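Ribonuclease VapC5 (Mycobacterium tuberculosis, PDB 3DBO) is the probable toxin of a type II toxin-antitoxin pair, a magnesium-dependent PIN-domain ribonuclease whose limited RNase activity is seen in complex with the antitoxin VapB5. Local coordinates at residues 22-27 with 49-54; 85-90 with 123-128. All coordinates share one frame; numbering follows the deposited sequence.

In the fold
Both contacts belong to the PIN domain and hang on one parallel sheet, whose strands run in the order 86-87, 47-51, 22-25, 129-131 and 147-149. Contact 1 pairs two inner strands, 22-25 and 47-51, and closes first along the chain; contact 2 follows, joining the strand at one outer edge, 86-87, to the end of helix 113-124. Their centres lie about 8 Å apart. Backbone atoms link the two directly: Thr-50 O faces Leu-87 N and Val-24 N faces Pro-128 O, both probable hydrogen bonds. Contact 1 holds Asp-26 of the predicted magnesium site, while contact 2 ties a helix end to the sheet at the surface.

Contact 1 (22-27 with 49-54); sequences AGVLDT and ATTVVT. With NA (sodium ion), chain C.
Two neighbouring strands of the parallel PIN-domain sheet, 22-25 and 47-51, meet here, their short axes crossing at -37°. Gly-23 begins the ladder: its carbonyl O accepts from Ala-49 N at 3.0 Å, nearly along the C=O axis. Val-24 pairs with Ala-49 across the parallel bridge, and both direct their side chains to the same face of the sheet. With CG1 anti to the backbone N (chi1 177°), Val-24 presses this methyl against Thr-51 CG2 at 3.4 Å, tighter than ordinary van der Waals contact; the two branched side chains, well suited to extended backbone, cross at about a right angle. Leu-25 N then donates to Ala-49 O at 2.8 Å, a nearly straight bond, while its side chain packs on an aromatic side chain of the neighbouring protein chain. Leu-25 O has two partners: the hydroxyl of Thr-50, which donates from above the carbonyl plane, and a sodium ion. Asp-26, predicted to bind magnesium with Asp-115, points away from 49-54; bonds with Ser-28, Val-29 N and Thr-131 fix the rotation of its carboxylate. Thr-27 and Thr-54 run antiparallel alongside each other, and Thr-54 OG1 donates to Thr-27 OG1, which is also bonded to Glu-57. Threonine suits both sodium-binding positions, its short side chain holding a hydroxyl close to the backbone; Thr-51 also N-caps helix 52-64 through a weak bond from Val-53 N. The ion is bound by Leu-25 O at 2.9 Å, Thr-51 OG1 at 2.7 Å and Thr-54 OG1 at 2.6 Å.

Contact 2 (85-90 with 123-128); sequences ETLPVD and ASRALP. With NA (sodium ion), chain D.
The backbones stay well apart, the nearest CA atoms, Asp-90 CA and Ser-124 CA, being 9.4 Å from each other, as 85-90 leaves strand 86-87 for the N-cap of helix 91-107, and the other segment, 123-128, leaves the end of helix 113-124. Side chains and water bridge the gap. Arg-125, extended from CG to NE, reaches tip to tip toward Leu-87, whose CD1 touches Arg-125 CD at 3.8 Å. Leu-87 CD2 lies over one face of the guanidinium, offset toward its rim, so the long side chain offers its CD methylene and a flat face to leucine while its nitrogens reach polar partners. One of these is Asp-90: OD2 makes a long salt bridge of 3.5 Å to Arg-125 NH2, with carboxylate and guanidinium planes only 14° apart. Helix 113-124 ends in a Schellman motif, in which Ala-126 N bonds to Ala-123 O and Leu-127 N to Ala-122 O; Ala-126 takes the positive phi of 53° at the C' position, a conformation more usual for glycine. That turn sends the chain into Leu-127, whose side chain packs on Val-24 and loosely, CD1 to CD1, on Leu-87. Asp-90 is a good N-cap, since its short carboxylate can reach Ala-93 N through OD1. The same OD1 accepts from a water at 2.6 Å that also donates to Ser-124 OG, linking the two helix ends. A second water lies in the guanidinium plane, accepting from Arg-125 NE and donating to Pro-88 O, both at 2.7 Å. Beyond the turn, Leu-127 O joins Ser-144 O and a water in binding a sodium ion.

Contact 1 (22-27 with 49-54)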
loop_
_atom_site.group_PDB
_atom_site.type_symbol
_atom_site.label_atom_id
_atom_site.label_comp_id
_atom_site.label_asym_id
_atom_site.label_seq_id
_atom_site.Cartn_x
_atom_site.Cartn_y
_atom_site.Cartn_z
ATOM N N ALA B 22 -4.643 11.830 -8.432
ATOM C CA ALA B 22 -4.505 11.232 -7.100
ATOM C C ALA B 22 -4.181 9.736 -7.186
ATOM O O ALA B 22 -4.400 9.092 -8.218
ATOM C CB ALA B 22 -5.761 11.460 -6.290
ATOM N N GLY B 23 -3.628 9.196 -6.115
ATOM C CA GLY B 23 -3.378 7.764 -6.062
ATOM C C GLY B 23 -3.304 7.234 -4.642
ATOM O O GLY B 23 -3.227 7.996 -3.676
ATOM N N VAL B 24 -3.317 5.913 -4.540
ATOM C CA VAL B 24 -3.311 5.219 -3.258
ATOM C C VAL B 24 -2.021 4.435 -3.068
ATOM O O VAL B 24 -1.757 3.508 -3.819
ATOM C CB VAL B 24 -4.522 4.239 -3.175
ATOM C CG1 VAL B 24 -4.471 3.465 -1.861
ATOM C CG2 VAL B 24 -5.823 4.996 -3.343
ATOM N N LEU B 25 -1.211 4.822 -2.076
ATOM C CA LEU B 25 0.054 4.154 -1.777
ATOM C C LEU B 25 -0.200 2.825 -1.088
ATOM O O LEU B 25 -1.054 2.751 -0.203
ATOM C CB LEU B 25 0.905 5.041 -0.854
ATOM C CG LEU B 25 1.047 6.490 -1.323
ATOM C CD1 LEU B 25 1.594 7.361 -0.188
ATOM C CD2 LEU B 25 1.942 6.535 -2.586
ATOM N N ASP B 26 0.522 1.789 -1.511
ATOM C CA ASP B 26 0.498 0.503 -0.826
ATOM C C ASP B 26 1.588 0.515 0.243
ATOM O O ASP B 26 2.240 1.550 0.439
ATOM C CB ASP B 26 0.668 -0.643 -1.822
ATOM C CG ASP B 26 2.127 -0.874 -2.220
ATOM O OD1 ASP B 26 2.934 0.074 -2.131
ATOM O OD2 ASP B 26 2.464 -2.021 -2.583
ATOM N N THR B 27 1.837 -0.614 0.900
ATOM C CA THR B 27 2.845 -0.639 1.965
ATOM C C THR B 27 4.286 -0.548 1.447
ATOM O O THR B 27 5.132 0.080 2.082
ATOM C CB THR B 27 2.655 -1.875 2.867
ATOM O OG1 THR B 27 1.278 -1.914 3.289
ATOM C CG2 THR B 27 3.538 -1.790 4.080
ATOM N N ALA B 49 -3.003 9.252 -0.954
ATOM C CA ALA B 49 -3.571 8.718 0.295
ATOM C C ALA B 49 -3.010 7.305 0.488
ATOM O O ALA B 49 -2.326 6.771 -0.392
ATOM C CB ALA B 49 -5.105 8.679 0.224
ATOM N N THR B 50 -3.271 6.684 1.639
ATOM C CA THR B 50 -2.996 5.263 1.740
ATOM C C THR B 50 -4.271 4.584 2.272
ATOM O O THR B 50 -5.360 5.200 2.254
ATOM C CB THR B 50 -1.721 4.981 2.574
ATOM O OG1 THR B 50 -1.362 3.601 2.465
ATOM C CG2 THR B 50 -1.893 5.398 4.070
ATOM N N THR B 51 -4.152 3.331 2.709
ATOM C CA THR B 51 -5.333 2.658 3.229
ATOM C C THR B 51 -5.067 2.150 4.637
ATOM O O THR B 51 -3.929 2.147 5.126
ATOM C CB THR B 51 -5.770 1.439 2.345
ATOM O OG1 THR B 51 -4.857 0.356 2.571
ATOM C CG2 THR B 51 -5.809 1.785 0.817
ATOM N N VAL B 52 -6.132 1.670 5.269
ATOM C CA VAL B 52 -6.040 1.088 6.605
ATOM C C VAL B 52 -5.188 -0.169 6.627
ATOM O O VAL B 52 -4.639 -0.520 7.678
ATOM C CB VAL B 52 -7.468 0.771 7.166
ATOM C CG1 VAL B 52 -8.169 2.086 7.537
ATOM C CG2 VAL B 52 -8.306 -0.047 6.163
ATOM N N VAL B 53 -5.083 -0.848 5.482
ATOM C CA VAL B 53 -4.267 -2.071 5.411
ATOM C C VAL B 53 -2.801 -1.697 5.662
ATOM O O VAL B 53 -2.087 -2.406 6.377
ATOM C CB VAL B 53 -4.432 -2.790 4.048
ATOM C CG1 VAL B 53 -3.506 -3.968 3.938
ATOM C CG2 VAL B 53 -5.943 -3.214 3.869
ATOM N N THR B 54 -2.349 -0.613 5.029
ATOM C CA THR B 54 -0.968 -0.148 5.222
ATOM C C THR B 54 -0.771 0.371 6.637
ATOM O O THR B 54 0.271 0.099 7.239
ATOM C CB THR B 54 -0.569 0.909 4.180
ATOM O OG1 THR B 54 -0.519 0.279 2.894
ATOM C CG2 THR B 54 0.817 1.531 4.503
HETATM NA NA NA C . -2.520 0.831 1.334
#

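Contact 2 (85-90 with 123-128)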
loop_
_atom_site.group_PDB
_atom_site.type_symbol
_atom_site.label_atom_id
_atom_site.label_comp_id
_atom_site.label_asym_id
_atom_site.label_seq_id
_atom_site.Cartn_x
_atom_site.Cartn_y
_atom_site.Cartn_z
ATOM N N GLU B 85 -4.566 10.917 4.635
ATOM C CA GLU B 85 -5.821 10.185 4.496
ATOM C C GLU B 85 -5.524 8.679 4.496
ATOM O O GLU B 85 -4.689 8.195 3.709
ATOM C CB GLU B 85 -6.526 10.587 3.184
ATOM C CG GLU B 85 -7.849 9.891 2.904
ATOM C CD GLU B 85 -8.933 10.242 3.907
ATOM O OE1 GLU B 85 -9.106 11.450 4.196
ATOM O OE2 GLU B 85 -9.611 9.310 4.397
ATOM N N THR B 86 -6.176 7.958 5.407
ATOM C CA THR B 86 -6.139 6.499 5.427
ATOM C C THR B 86 -7.539 5.980 5.055
ATOM O O THR B 86 -8.486 6.034 5.862
ATOM C CB THR B 86 -5.685 5.939 6.795
ATOM O OG1 THR B 86 -6.523 6.490 7.819
ATOM C CG2 THR B 86 -4.210 6.317 7.088
ATOM N N LEU B 87 -7.656 5.446 3.846
ATOM C CA LEU B 87 -8.953 5.104 3.275
ATOM C C LEU B 87 -9.415 3.792 3.901
ATOM O O LEU B 87 -8.625 2.867 4.020
ATOM C CB LEU B 87 -8.836 4.930 1.753
ATOM C CG LEU B 87 -8.408 6.187 0.967
ATOM C CD1 LEU B 87 -8.140 5.796 -0.473
ATOM C CD2 LEU B 87 -9.497 7.258 1.070
ATOM N N PRO B 88 -10.687 3.726 4.326
ATOM C CA PRO B 88 -11.158 2.492 4.980
ATOM C C PRO B 88 -11.551 1.392 4.000
ATOM O O PRO B 88 -11.732 1.643 2.819
ATOM C CB PRO B 88 -12.401 2.968 5.720
ATOM C CG PRO B 88 -12.972 4.037 4.807
ATOM C CD PRO B 88 -11.750 4.747 4.245
ATOM N N VAL B 89 -11.711 0.166 4.498
ATOM C CA VAL B 89 -12.419 -0.836 3.724
ATOM C C VAL B 89 -13.906 -0.613 4.052
ATOM O O VAL B 89 -14.358 -0.936 5.161
ATOM C CB VAL B 89 -11.997 -2.298 4.074
ATOM C CG1 VAL B 89 -12.764 -3.268 3.202
ATOM C CG2 VAL B 89 -10.472 -2.535 3.881
ATOM N N ASP B 90 -14.640 -0.043 3.113
ATOM C CA ASP B 90 -16.079 0.213 3.283
ATOM C C ASP B 90 -16.878 -0.735 2.386
ATOM O O ASP B 90 -16.306 -1.660 1.832
ATOM C CB ASP B 90 -16.432 1.672 2.987
ATOM C CG ASP B 90 -15.976 2.141 1.599
ATOM O OD1 ASP B 90 -15.554 1.326 0.729
ATOM O OD2 ASP B 90 -16.016 3.375 1.400
ATOM N N ALA B 123 -9.482 0.653 -6.420
ATOM C CA ALA B 123 -10.395 0.457 -7.566
ATOM C C ALA B 123 -11.800 0.970 -7.309
ATOM O O ALA B 123 -12.433 1.534 -8.204
ATOM C CB ALA B 123 -10.434 -0.996 -7.998
ATOM N N SER B 124 -12.292 0.777 -6.079
ATOM C CA SER B 124 -13.659 1.174 -5.740
ATOM C C SER B 124 -13.807 2.703 -5.713
ATOM O O SER B 124 -14.920 3.222 -5.790
ATOM C CB SER B 124 -14.077 0.561 -4.386
ATOM O OG SER B 124 -13.426 1.218 -3.314
ATOM N N ARG B 125 -12.676 3.406 -5.601
ATOM C CA ARG B 125 -12.625 4.864 -5.632
ATOM C C ARG B 125 -12.125 5.409 -6.969
ATOM O O ARG B 125 -11.912 6.615 -7.106
ATOM C CB ARG B 125 -11.769 5.374 -4.487
ATOM C CG ARG B 125 -12.412 5.080 -3.145
ATOM C CD ARG B 125 -11.662 5.651 -1.996
ATOM N NE ARG B 125 -12.406 5.388 -0.762
ATOM C CZ ARG B 125 -13.090 6.296 -0.076
ATOM N NH1 ARG B 125 -13.127 7.564 -0.480
ATOM N NH2 ARG B 125 -13.723 5.931 1.029
ATOM N N ALA B 126 -11.948 4.512 -7.940
ATOM C CA ALA B 126 -11.422 4.832 -9.264
ATOM C C ALA B 126 -10.085 5.579 -9.140
ATOM O O ALA B 126 -9.855 6.625 -9.779
ATOM C CB ALA B 126 -12.449 5.616 -10.080
ATOM N N LEU B 127 -9.217 5.050 -8.279
ATOM C CA LEU B 127 -7.865 5.560 -8.096
ATOM C C LEU B 127 -6.843 4.469 -8.363
ATOM O O LEU B 127 -7.105 3.281 -8.117
ATOM C CB LEU B 127 -7.656 6.089 -6.673
ATOM C CG LEU B 127 -8.539 7.245 -6.189
ATOM C CD1 LEU B 127 -8.461 7.320 -4.693
ATOM C CD2 LEU B 127 -8.165 8.566 -6.842
ATOM N N PRO B 128 -5.667 4.858 -8.877
ATOM C CA PRO B 128 -4.622 3.891 -9.101
ATOM C C PRO B 128 -3.915 3.488 -7.808
ATOM O O PRO B 128 -3.837 4.285 -6.867
ATOM C CB PRO B 128 -3.641 4.654 -10.015
ATOM C CG PRO B 128 -3.804 6.054 -9.657
ATOM C CD PRO B 128 -5.258 6.223 -9.278
HETATM NA NA NA D . -7.096 0.932 -9.392
HETATM O O HOH W 1 -12.493 3.264 0.843
HETATM O O HOH W 2 -14.472 2.641 -1.205
HETATM O O HOH W 3 -6.837 -1.370 -7.935
#